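Armadillo repeat protein arm00016 (Synthetic construct, PDB 4D4E) is a computationally designed armadillo repeat protein, built as a scaffold for modular recognition of peptides. Local coordinates at residues A179-L182 with S183-K187. Residues are numbered along the deposited sequence; the frame is centred on the assembly and turned at random.
Sequences AGAL and SPLVK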
loop_
_atom_site.group_PDB
_atom_site.type_symbol
_atom_site.label_atom_id
_atom_site.label_comp_id
_atom_site.label_asym_id
_atom_site.label_seq_id
_atom_site.Cartn_x
_atom_site.Cartn_y
_atom_site.Cartn_z
ATOM N N ALA A 179 -3.171 -12.645 10.511
ATOM C CA ALA A 179 -2.590 -11.384 10.974
ATOM C C ALA A 179 -3.600 -10.541 11.740
ATOM O O ALA A 179 -3.294 -9.444 12.123
ATOM C CB ALA A 179 -2.052 -10.606 9.800
ATOM N N GLY A 180 -4.815 -11.049 11.948
ATOM C CA GLY A 180 -5.909 -10.289 12.631
ATOM C C GLY A 180 -6.548 -9.118 11.847
ATOM O O GLY A 180 -6.971 -8.094 12.452
ATOM N N ALA A 181 -6.671 -9.263 10.522
ATOM C CA ALA A 181 -7.176 -8.147 9.695
ATOM C C ALA A 181 -8.680 -7.916 9.801
ATOM O O ALA A 181 -9.128 -6.789 9.562
ATOM C CB ALA A 181 -6.799 -8.315 8.230
ATOM N N LEU A 182 -9.448 -8.963 10.123
ATOM C CA LEU A 182 -10.901 -8.905 10.010
ATOM C C LEU A 182 -11.619 -7.908 10.944
ATOM O O LEU A 182 -12.417 -7.123 10.465
ATOM C CB LEU A 182 -11.571 -10.289 10.042
ATOM C CG LEU A 182 -11.192 -11.260 8.907
ATOM C CD1 LEU A 182 -12.190 -12.425 8.822
ATOM C CD2 LEU A 182 -11.096 -10.551 7.559
ATOM N N SER A 183 -11.374 -7.914 12.237
ATOM C CA SER A 183 -12.101 -6.997 13.130
ATOM C C SER A 183 -11.723 -5.513 12.885
ATOM O O SER A 183 -12.606 -4.625 12.909
ATOM C CB SER A 183 -11.932 -7.410 14.594
ATOM O OG SER A 183 -11.028 -6.573 15.286
ATOM N N PRO A 184 -10.415 -5.232 12.642
ATOM C CA PRO A 184 -10.124 -3.871 12.228
ATOM C C PRO A 184 -10.795 -3.454 10.912
ATOM O O PRO A 184 -11.158 -2.296 10.750
ATOM C CB PRO A 184 -8.593 -3.859 12.115
ATOM C CG PRO A 184 -8.137 -4.888 13.102
ATOM C CD PRO A 184 -9.192 -5.945 13.110
ATOM N N LEU A 185 -10.973 -4.389 9.984
ATOM C CA LEU A 185 -11.610 -4.071 8.701
ATOM C C LEU A 185 -13.110 -3.793 8.901
ATOM O O LEU A 185 -13.676 -2.918 8.208
ATOM C CB LEU A 185 -11.411 -5.213 7.712
ATOM C CG LEU A 185 -10.534 -5.151 6.460
ATOM C CD1 LEU A 185 -9.552 -3.971 6.241
ATOM C CD2 LEU A 185 -9.932 -6.528 6.073
ATOM N N VAL A 186 -13.735 -4.536 9.828
ATOM C CA VAL A 186 -15.161 -4.404 10.144
ATOM C C VAL A 186 -15.458 -3.060 10.848
ATOM O O VAL A 186 -16.435 -2.368 10.547
ATOM C CB VAL A 186 -15.670 -5.637 10.937
ATOM C CG1 VAL A 186 -16.985 -5.353 11.591
ATOM C CG2 VAL A 186 -15.879 -6.820 10.007
ATOM N N LYS A 187 -14.560 -2.669 11.740
ATOM C CA LYS A 187 -14.553 -1.351 12.382
ATOM C C LYS A 187 -14.461 -0.169 11.346
ATOM O O LYS A 187 -15.239 0.770 11.392
ATOM C CB LYS A 187 -13.379 -1.409 13.377
ATOM C CG LYS A 187 -13.178 -0.285 14.373
ATOM C CD LYS A 187 -12.461 0.875 13.712
ATOM C CE LYS A 187 -11.318 1.424 14.558
ATOM N NZ LYS A 187 -11.782 2.488 15.475
#
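Pro184 and Leu185 both meet the backbone just ahead of them, where the chain of this armadillo repeat solenoid leaves helix 170-178 through a Schellman motif and enters the short helix 182-187. Gly180 makes the break: its phi of 71° is positive, a region that favours glycine. Two backbone bonds across the junction open the new helix. Leu185 N donates to Ala181 O at 3.1 Å, with a bent N-H...O angle of 141°, and Val186 N reaches Leu182 O at 3.0 Å. Ala181 O is hemmed in as well as bonded, since Leu185 CB lies 3.3 Å from it and Pro184 CD comes within 3.6 Å.

Ala181, Leu182 and Leu185 are buried against the surrounding helices. Among themselves their side chains touch loosely, Leu185 CD2 lying 4.2 Å from Ala181 CB and 4.4 Å from Leu182 CD2, while both leucines make further contacts outward. Leu182, with CG anti to its carbonyl carbon (chi1 -62°), rests on Leu218 and Ala221 of helix 212-221; Leu185 meets Val159 and Ile162 of helix 152-166, and both leucines touch Ile207 of helix 194-208. The turn thereby joins three helices of the solenoid.

The other side is more open. Gly180, Ser183 and Lys187 are exposed, and Lys187 NZ makes a long, weak ion pair with Asp148. Pro184 is partly exposed and has no N-H to donate; its ring instead lies against the turn's carbonyls, with CD 3.2 Å from Gly180 O.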